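Local coordinates for protein toll-like receptor 13 (Mus musculus, PDB 4Z0C) that recognises bacterial 23S rRNA, binding single-stranded RNA with its leucine-rich-repeat ectodomain, and signals through MYD88 and TRAF6 to activate NF-kappa-B, at residues A293-K297 with L319-F324; K280-L284 with T303-D309. All blocks are in the same frame, centred on the assembly; numbering follows the deposited sequence.

Interaction 1 (A293-K297 with L319-F324). With NAG (2-acetamido-2-deoxy-beta-D-glucopyranose), chain P.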
ATOM      1  N   ALA A 293      22.033   5.377 -37.058  1.00 30.55           N
ATOM      2  CA  ALA A 293      21.050   4.927 -38.045  1.00 28.37           C
ATOM      3  C   ALA A 293      21.699   4.555 -39.361  1.00 41.64           C
ATOM      4  O   ALA A 293      21.297   3.584 -40.010  1.00 42.69           O
ATOM      5  CB  ALA A 293      20.007   5.983 -38.283  1.00 23.94           C
ATOM      6  N   GLU A 294      22.697   5.338 -39.759  1.00 47.04           N
ATOM      7  CA  GLU A 294      23.297   5.163 -41.070  1.00 51.47           C
ATOM      8  C   GLU A 294      24.150   3.891 -41.102  1.00 50.70           C
ATOM      9  O   GLU A 294      24.172   3.171 -42.101  1.00 44.87           O
ATOM     10  CB  GLU A 294      24.103   6.405 -41.454  1.00 63.85           C
ATOM     11  CG  GLU A 294      25.526   6.123 -41.830  1.00 71.19           C
ATOM     12  CD  GLU A 294      25.768   6.418 -43.283  1.00 79.82           C
ATOM     13  OE1 GLU A 294      24.772   6.583 -44.023  1.00 76.86           O
ATOM     14  OE2 GLU A 294      26.946   6.463 -43.689  1.00 89.87           O
ATOM     15  N   GLY A 295      24.805   3.588 -39.986  1.00 49.83           N
ATOM     16  CA  GLY A 295      25.546   2.347 -39.863  1.00 45.30           C
ATOM     17  C   GLY A 295      24.653   1.117 -39.952  1.00 44.86           C
ATOM     18  O   GLY A 295      25.086   0.073 -40.407  1.00 51.90           O
ATOM     19  N   ILE A 296      23.412   1.233 -39.496  1.00 46.41           N
ATOM     20  CA  ILE A 296      22.432   0.158 -39.645  1.00 39.24           C
ATOM     21  C   ILE A 296      22.221  -0.145 -41.123  1.00 34.77           C
ATOM     22  O   ILE A 296      22.060  -1.298 -41.505  1.00 41.13           O
ATOM     23  CB  ILE A 296      21.072   0.519 -38.976  1.00 41.95           C
ATOM     24  CG1 ILE A 296      21.212   0.594 -37.457  1.00 40.38           C
ATOM     25  CG2 ILE A 296      19.976  -0.494 -39.316  1.00 40.73           C
ATOM     26  CD1 ILE A 296      19.974   1.161 -36.783  1.00 38.64           C
ATOM     27  N   LYS A 297      22.211   0.900 -41.946  1.00 36.96           N
ATOM     28  CA  LYS A 297      22.047   0.762 -43.394  1.00 37.24           C
ATOM     29  C   LYS A 297      23.217  -0.011 -44.005  1.00 36.92           C
ATOM     30  O   LYS A 297      23.038  -0.832 -44.908  1.00 36.41           O
ATOM     31  CB  LYS A 297      21.922   2.139 -44.066  1.00 41.06           C
ATOM     32  CG  LYS A 297      20.523   2.752 -44.036  1.00 40.58           C
ATOM     33  CD  LYS A 297      20.571   4.233 -44.384  1.00 38.62           C
ATOM     34  CE  LYS A 297      19.171   4.850 -44.466  1.00 38.25           C
ATOM     35  NZ  LYS A 297      19.190   6.321 -44.729  1.00 40.86           N
ATOM     36  N   LEU A 319      13.946   7.134 -36.148  1.00 28.52           N
ATOM     37  CA  LEU A 319      14.121   6.245 -37.280  1.00 29.84           C
ATOM     38  C   LEU A 319      12.975   6.467 -38.246  1.00 29.30           C
ATOM     39  O   LEU A 319      11.861   6.026 -38.012  1.00 34.61           O
ATOM     40  CB  LEU A 319      14.179   4.784 -36.818  1.00 27.01           C
ATOM     41  CG  LEU A 319      15.446   4.392 -36.057  1.00 26.85           C
ATOM     42  CD1 LEU A 319      15.189   3.166 -35.186  1.00 32.09           C
ATOM     43  CD2 LEU A 319      16.580   4.119 -37.034  1.00 30.17           C
ATOM     44  N   ASN A 320      13.240   7.168 -39.335  1.00 42.09           N
ATOM     45  CA  ASN A 320      12.176   7.468 -40.279  1.00 44.25           C
ATOM     46  C   ASN A 320      12.630   7.384 -41.724  1.00 41.84           C
ATOM     47  O   ASN A 320      12.033   8.007 -42.593  1.00 43.06           O
ATOM     48  CB  ASN A 320      11.564   8.846 -39.977  1.00 46.97           C
ATOM     49  CG  ASN A 320      12.570   9.988 -40.106  1.00 50.37           C
ATOM     50  OD1 ASN A 320      13.782   9.769 -40.121  1.00 52.60           O
ATOM     51  ND2 ASN A 320      12.057  11.221 -40.190  1.00 57.71           N
ATOM     52  N   ASP A 321      13.669   6.591 -41.985  1.00 42.45           N
ATOM     53  CA  ASP A 321      14.324   6.643 -43.287  1.00 42.75           C
ATOM     54  C   ASP A 321      14.859   5.310 -43.809  1.00 46.98           C
ATOM     55  O   ASP A 321      16.064   5.169 -44.052  1.00 36.94           O
ATOM     56  CB  ASP A 321      15.468   7.653 -43.233  1.00 44.97           C
ATOM     57  CG  ASP A 321      15.855   8.146 -44.587  1.00 56.16           C
ATOM     58  OD1 ASP A 321      14.978   8.171 -45.477  1.00 51.67           O
ATOM     59  OD2 ASP A 321      17.043   8.473 -44.766  1.00 69.07           O
ATOM     60  N   SER A 322      13.976   4.323 -43.931  1.00 50.98           N
ATOM     61  CA  SER A 322      14.326   3.060 -44.571  1.00 41.73           C
ATOM     62  C   SER A 322      15.537   2.335 -43.977  1.00 41.38           C
ATOM     63  O   SER A 322      16.170   1.543 -44.663  1.00 37.34           O
ATOM     64  CB  SER A 322      14.516   3.280 -46.077  1.00 40.69           C
ATOM     65  OG  SER A 322      13.387   3.937 -46.632  1.00 42.13           O
ATOM     66  N   GLU A 323      15.848   2.593 -42.708  1.00 43.47           N
ATOM     67  CA  GLU A 323      17.022   1.992 -42.050  1.00 36.44           C
ATOM     68  C   GLU A 323      17.106   0.470 -42.113  1.00 39.24           C
ATOM     69  O   GLU A 323      18.199  -0.102 -42.173  1.00 40.80           O
ATOM     70  CB  GLU A 323      17.129   2.442 -40.588  1.00 32.20           C
ATOM     71  CG  GLU A 323      17.753   3.825 -40.400  1.00 41.73           C
ATOM     72  CD  GLU A 323      16.773   4.976 -40.596  1.00 51.85           C
ATOM     73  OE1 GLU A 323      17.251   6.113 -40.820  1.00 59.51           O
ATOM     74  OE2 GLU A 323      15.537   4.749 -40.544  1.00 50.54           O
ATOM     75  N   PHE A 324      15.956  -0.188 -42.050  1.00 40.81           N
ATOM     76  CA  PHE A 324      15.927  -1.640 -41.944  1.00 33.53           C
ATOM     77  C   PHE A 324      15.500  -2.310 -43.229  1.00 35.28           C
ATOM     78  O   PHE A 324      15.431  -3.540 -43.295  1.00 38.86           O
ATOM     79  CB  PHE A 324      15.008  -2.073 -40.778  1.00 26.34           C
ATOM     80  CG  PHE A 324      15.508  -1.639 -39.435  1.00 26.69           C
ATOM     81  CD1 PHE A 324      16.486  -2.381 -38.779  1.00 26.25           C
ATOM     82  CD2 PHE A 324      15.027  -0.478 -38.838  1.00 24.69           C
ATOM     83  CE1 PHE A 324      16.975  -1.988 -37.542  1.00 25.48           C
ATOM     84  CE2 PHE A 324      15.505  -0.072 -37.605  1.00 27.49           C
ATOM     85  CZ  PHE A 324      16.480  -0.827 -36.950  1.00 32.97           C
TER
HETATM   86  C1  NAG P 910      13.065  12.260 -40.255  1.00 60.34           C
HETATM   87  C2  NAG P 910      12.748  12.966 -41.580  1.00 55.66           C
HETATM   88  C3  NAG P 910      13.435  14.332 -41.694  1.00 65.37           C
HETATM   89  C4  NAG P 910      13.207  15.172 -40.446  1.00 64.24           C
HETATM   90  C5  NAG P 910      13.620  14.395 -39.193  1.00 63.34           C
HETATM   91  C6  NAG P 910      13.300  15.177 -37.909  1.00 57.23           C
HETATM   92  C7  NAG P 910      12.333  11.690 -43.666  1.00 44.89           C
HETATM   93  C8  NAG P 910      13.001  11.300 -44.950  1.00 40.36           C
HETATM   94  N2  NAG P 910      13.144  12.105 -42.686  1.00 49.62           N
HETATM   95  O3  NAG P 910      12.969  15.060 -42.816  1.00 69.17           O
HETATM   96  O4  NAG P 910      13.932  16.386 -40.562  1.00 63.27           O
HETATM   97  O5  NAG P 910      13.002  13.116 -39.123  1.00 65.70           O
HETATM   98  O6  NAG P 910      11.910  15.250 -37.639  1.00 57.85           O
HETATM   99  O7  NAG P 910      11.109  11.616 -43.571  1.00 46.46           O
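Leu319 opens the contact with its CD2 methyl, which meets CB of Ala293 in the first turn of helix 293-302; its side chain also packs on Thr347 and Ile343 of the following repeat. Asn320, next in the chain, carries an N-linked sugar, its ND2 joined to C1 of the N-acetylglucosamine. Asp321 supplies the charged link: OD2 takes a salt bridge from Lys297 NZ at 3.0 Å, the ammonium standing well above the carboxylate plane (55° out of it). Lys297 gets there with a chain extended beyond CG, passing beside Glu323 CA and crossing the aspartate at about a right angle. Glu323 fills the middle. Its CG, anti to the carbonyl carbon (chi1 -81°), is set against Ala293 O at 3.6 Å. The chain then bends at chi2 (82°), bringing OE1 to 3.7 Å from Ala293 CB and folding the carboxylate back so that OE2 accepts the backbone N of Asp321 at 3.0 Å on its syn side; Thr347 OG1 also bonds OE2, and these two bonds hold the buried carboxylate in place. Lys297 NZ, 4.4 Å from Glu323 OE1, would probably add some electrostatic stabilisation. Phe324 ends the segment, with Ile296 CG2 over one face of its ring in a CH-pi contact, 4.2 Å from the centroid; the same methyl also rests on Glu323 O. This is the convex-side stacking of a leucine-rich-repeat solenoid, where the helical turn 293-297 of LRR 11 packs against the irregular loop of LRR 12.

Interaction 2 (K280-L284 with T303-D309). With NAG (2-acetamido-2-deoxy-beta-D-glucopyranose), chain G.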
ATOM      1  N   LYS A 280      26.631 -18.405 -42.231  1.00 42.46           N
ATOM      2  CA  LYS A 280      25.643 -18.996 -41.341  1.00 37.21           C
ATOM      3  C   LYS A 280      25.185 -17.998 -40.252  1.00 37.06           C
ATOM      4  O   LYS A 280      24.329 -18.311 -39.436  1.00 43.33           O
ATOM      5  CB  LYS A 280      26.197 -20.270 -40.710  1.00 41.11           C
ATOM      6  CG  LYS A 280      26.367 -21.438 -41.676  1.00 59.29           C
ATOM      7  CD  LYS A 280      25.023 -21.892 -42.205  1.00 75.17           C
ATOM      8  CE  LYS A 280      24.757 -23.352 -41.865  1.00 85.29           C
ATOM      9  NZ  LYS A 280      23.363 -23.759 -42.230  1.00 91.95           N
ATOM     10  N   LEU A 281      25.772 -16.809 -40.243  1.00 35.39           N
ATOM     11  CA  LEU A 281      25.476 -15.816 -39.226  1.00 38.09           C
ATOM     12  C   LEU A 281      24.018 -15.371 -39.330  1.00 35.13           C
ATOM     13  O   LEU A 281      23.577 -14.934 -40.383  1.00 48.79           O
ATOM     14  CB  LEU A 281      26.406 -14.615 -39.371  1.00 34.10           C
ATOM     15  CG  LEU A 281      26.212 -13.556 -38.283  1.00 37.20           C
ATOM     16  CD1 LEU A 281      26.742 -14.038 -36.935  1.00 27.91           C
ATOM     17  CD2 LEU A 281      26.856 -12.229 -38.681  1.00 34.83           C
ATOM     18  N   GLU A 282      23.256 -15.518 -38.259  1.00 31.15           N
ATOM     19  CA  GLU A 282      21.862 -15.059 -38.293  1.00 44.30           C
ATOM     20  C   GLU A 282      21.433 -14.203 -37.088  1.00 31.32           C
ATOM     21  O   GLU A 282      20.409 -13.520 -37.129  1.00 32.80           O
ATOM     22  CB  GLU A 282      20.921 -16.240 -38.544  1.00 43.05           C
ATOM     23  CG  GLU A 282      20.919 -17.300 -37.479  1.00 58.64           C
ATOM     24  CD  GLU A 282      20.353 -18.614 -38.008  1.00 71.95           C
ATOM     25  OE1 GLU A 282      20.399 -18.816 -39.247  1.00 72.77           O
ATOM     26  OE2 GLU A 282      19.867 -19.437 -37.198  1.00 72.62           O
ATOM     27  N   THR A 283      22.272 -14.185 -36.062  1.00 26.35           N
ATOM     28  CA  THR A 283      22.024 -13.394 -34.873  1.00 29.95           C
ATOM     29  C   THR A 283      23.209 -12.482 -34.602  1.00 36.05           C
ATOM     30  O   THR A 283      24.356 -12.941 -34.501  1.00 27.95           O
ATOM     31  CB  THR A 283      21.793 -14.280 -33.643  1.00 29.62           C
ATOM     32  OG1 THR A 283      20.509 -14.911 -33.732  1.00 38.79           O
ATOM     33  CG2 THR A 283      21.861 -13.461 -32.367  1.00 26.62           C
ATOM     34  N   LEU A 284      22.925 -11.182 -34.522  1.00 33.15           N
ATOM     35  CA  LEU A 284      23.934 -10.190 -34.181  1.00 32.39           C
ATOM     36  C   LEU A 284      23.460  -9.310 -33.030  1.00 36.91           C
ATOM     37  O   LEU A 284      22.476  -8.573 -33.155  1.00 37.89           O
ATOM     38  CB  LEU A 284      24.307  -9.337 -35.409  1.00 34.04           C
ATOM     39  CG  LEU A 284      25.309  -8.224 -35.100  1.00 27.96           C
ATOM     40  CD1 LEU A 284      26.612  -8.802 -34.587  1.00 29.23           C
ATOM     41  CD2 LEU A 284      25.538  -7.327 -36.295  1.00 24.06           C
ATOM     42  N   THR A 303      24.956  -8.435 -44.634  1.00 52.16           N
ATOM     43  CA  THR A 303      24.459  -9.523 -43.809  1.00 35.91           C
ATOM     44  C   THR A 303      23.022  -9.972 -44.093  1.00 30.69           C
ATOM     45  O   THR A 303      22.275  -9.284 -44.771  1.00 42.40           O
ATOM     46  CB  THR A 303      24.659  -9.143 -42.336  1.00 30.34           C
ATOM     47  OG1 THR A 303      24.806 -10.341 -41.567  1.00 49.26           O
ATOM     48  CG2 THR A 303      23.497  -8.281 -41.831  1.00 21.89           C
ATOM     49  N   ARG A 304      22.642 -11.136 -43.585  1.00 37.40           N
ATOM     50  CA  ARG A 304      21.259 -11.596 -43.730  1.00 40.75           C
ATOM     51  C   ARG A 304      20.651 -12.093 -42.394  1.00 48.89           C
ATOM     52  O   ARG A 304      20.344 -13.274 -42.247  1.00 54.34           O
ATOM     53  CB  ARG A 304      21.186 -12.689 -44.796  1.00 41.92           C
ATOM     54  CG  ARG A 304      19.858 -12.790 -45.514  1.00 46.13           C
ATOM     55  CD  ARG A 304      19.622 -14.216 -46.012  1.00 57.83           C
ATOM     56  NE  ARG A 304      18.256 -14.413 -46.501  1.00 65.67           N
ATOM     57  CZ  ARG A 304      17.266 -14.999 -45.826  1.00 57.52           C
ATOM     58  NH1 ARG A 304      17.453 -15.475 -44.594  1.00 49.45           N
ATOM     59  NH2 ARG A 304      16.073 -15.109 -46.399  1.00 54.00           N
ATOM     60  N   LEU A 305      20.470 -11.184 -41.434  1.00 40.28           N
ATOM     61  CA  LEU A 305      20.112 -11.550 -40.062  1.00 32.71           C
ATOM     62  C   LEU A 305      18.657 -11.946 -39.858  1.00 33.48           C
ATOM     63  O   LEU A 305      17.768 -11.425 -40.538  1.00 34.95           O
ATOM     64  CB  LEU A 305      20.451 -10.420 -39.100  1.00 26.00           C
ATOM     65  CG  LEU A 305      21.895  -9.931 -39.135  1.00 31.77           C
ATOM     66  CD1 LEU A 305      22.072  -8.684 -38.255  1.00 31.99           C
ATOM     67  CD2 LEU A 305      22.853 -11.042 -38.729  1.00 23.21           C
ATOM     68  N   LEU A 306      18.438 -12.871 -38.912  1.00 26.78           N
ATOM     69  CA  LEU A 306      17.100 -13.208 -38.397  1.00 33.76           C
ATOM     70  C   LEU A 306      16.793 -12.404 -37.128  1.00 35.31           C
ATOM     71  O   LEU A 306      15.664 -11.958 -36.912  1.00 33.12           O
ATOM     72  CB  LEU A 306      17.002 -14.700 -38.054  1.00 30.60           C
ATOM     73  CG  LEU A 306      17.201 -15.686 -39.214  1.00 41.21           C
ATOM     74  CD1 LEU A 306      16.917 -17.153 -38.786  1.00 26.35           C
ATOM     75  CD2 LEU A 306      16.329 -15.269 -40.393  1.00 39.09           C
ATOM     76  N   PHE A 307      17.829 -12.216 -36.315  1.00 30.75           N
ATOM     77  CA  PHE A 307      17.729 -11.524 -35.048  1.00 27.22           C
ATOM     78  C   PHE A 307      18.834 -10.479 -34.954  1.00 30.46           C
ATOM     79  O   PHE A 307      20.017 -10.811 -34.956  1.00 29.14           O
ATOM     80  CB  PHE A 307      17.841 -12.535 -33.888  1.00 27.96           C
ATOM     81  CG  PHE A 307      17.827 -11.903 -32.508  1.00 35.33           C
ATOM     82  CD1 PHE A 307      17.146 -10.722 -32.266  1.00 35.34           C
ATOM     83  CD2 PHE A 307      18.496 -12.502 -31.454  1.00 33.76           C
ATOM     84  CE1 PHE A 307      17.141 -10.153 -31.001  1.00 37.12           C
ATOM     85  CE2 PHE A 307      18.492 -11.934 -30.187  1.00 30.83           C
ATOM     86  CZ  PHE A 307      17.816 -10.765 -29.962  1.00 30.58           C
ATOM     87  N   LEU A 308      18.431  -9.218 -34.842  1.00 36.99           N
ATOM     88  CA  LEU A 308      19.351  -8.113 -34.612  1.00 31.58           C
ATOM     89  C   LEU A 308      18.991  -7.402 -33.292  1.00 29.57           C
ATOM     90  O   LEU A 308      17.847  -7.013 -33.073  1.00 24.10           O
ATOM     91  CB  LEU A 308      19.298  -7.137 -35.795  1.00 29.73           C
ATOM     92  CG  LEU A 308      20.046  -5.804 -35.659  1.00 30.49           C
ATOM     93  CD1 LEU A 308      21.531  -6.007 -35.347  1.00 20.29           C
ATOM     94  CD2 LEU A 308      19.869  -4.923 -36.895  1.00 31.97           C
ATOM     95  N   ASP A 309      19.974  -7.245 -32.411  1.00 27.91           N
ATOM     96  CA  ASP A 309      19.754  -6.578 -31.144  1.00 25.48           C
ATOM     97  C   ASP A 309      20.525  -5.265 -31.117  1.00 33.49           C
ATOM     98  O   ASP A 309      21.747  -5.270 -31.071  1.00 28.98           O
ATOM     99  CB  ASP A 309      20.199  -7.458 -29.979  1.00 28.29           C
ATOM    100  CG  ASP A 309      19.711  -6.939 -28.615  1.00 43.79           C
ATOM    101  OD1 ASP A 309      19.634  -5.700 -28.406  1.00 47.58           O
ATOM    102  OD2 ASP A 309      19.400  -7.784 -27.744  1.00 46.47           O
TER
HETATM  103  C1  NAG G   1       9.955 -14.913 -44.710  1.00 34.46           C
HETATM  104  C2  NAG G   1      11.164 -15.232 -45.610  1.00 34.39           C
HETATM  105  C3  NAG G   1      10.870 -16.418 -46.541  1.00 34.39           C
HETATM  106  C4  NAG G   1      10.243 -17.590 -45.779  1.00 41.98           C
HETATM  107  C5  NAG G   1       9.065 -17.124 -44.910  1.00 37.43           C
HETATM  108  C6  NAG G   1       8.327 -18.236 -44.123  1.00 38.93           C
HETATM  109  C7  NAG G   1      12.841 -13.570 -46.327  1.00 34.89           C
HETATM  110  C8  NAG G   1      13.082 -12.242 -46.967  1.00 28.92           C
HETATM  111  N2  NAG G   1      11.594 -14.058 -46.369  1.00 34.96           N
HETATM  112  O3  NAG G   1      12.049 -16.855 -47.187  1.00 31.11           O
HETATM  113  O4  NAG G   1       9.828 -18.567 -46.710  1.00 42.58           O
HETATM  114  O5  NAG G   1       9.505 -16.089 -44.052  1.00 39.29           O
HETATM  115  O6  NAG G   1       9.056 -18.908 -43.103  1.00 41.86           O
HETATM  116  O7  NAG G   1      13.792 -14.146 -45.808  1.00 39.04           O
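Thr283 and Phe307 are neighbours on one face of a parallel strand pair, their side chains crossing at a slant. With Phe307 CG anti to the backbone N (chi1 177°), the ring lies obliquely to the threonine, whose CG2 is 3.6 Å from Phe307 CD2 while OG1 faces Phe307 CB. On the other face Leu284 and Leu308 point into the solenoid, CD2 of the first toward CD1 of the second. Leu305 joins them from the turn before the strand: its CD1 lies 3.7 Å from Leu284 CB, and its CD2 meets CD2 of Leu281, the two leucines lying alongside each other and pointing the same way. Leu275 of helix 268-275 packs on both Leu281 and Leu284. Nearer the surface, Leu306 lays CD1 against the extended side chain of Glu282, 3.8 Å from its CD. The backbones fix this order. Glu282 O is gripped twice, by Phe307 N at 3.0 Å in a nearly straight bond (173°) and by Leu306 N at 2.7 Å on a lone pair in the carbonyl plane. Leu284 N then bonds Phe307 O, and Leu284 O receives Asp309 N at 2.9 Å. Asp309 turns its carboxylate away to Gln287 NE2 and Gly311 N. Paired parallel strands with leucines turned inward, one rung per repeat, form the concave wall of the leucine-rich-repeat horseshoe, here between LRR 11 and LRR 12.

Overall arrangement
From the N terminus, the chain lays down 280-284, climbs to helix 293-302, returns through 303-309 and then runs out to the loop 319-324. Interaction 2 closes the first circuit when 303-309 comes back beside 280-284, one full repeat later. Interaction 1 closes a second when 319-324 reaches the start of that helix. The segments alternate along the chain, so the two loops cross without one enclosing the other. Interaction 2 joins LRR 11 and LRR 12 along their strands, interaction 1 along their outer side. Their centres lie 16 Å apart, and Phe324 CE1 packs on Leu308 CD2, 4.2 Å away, linking both contacts through the interior.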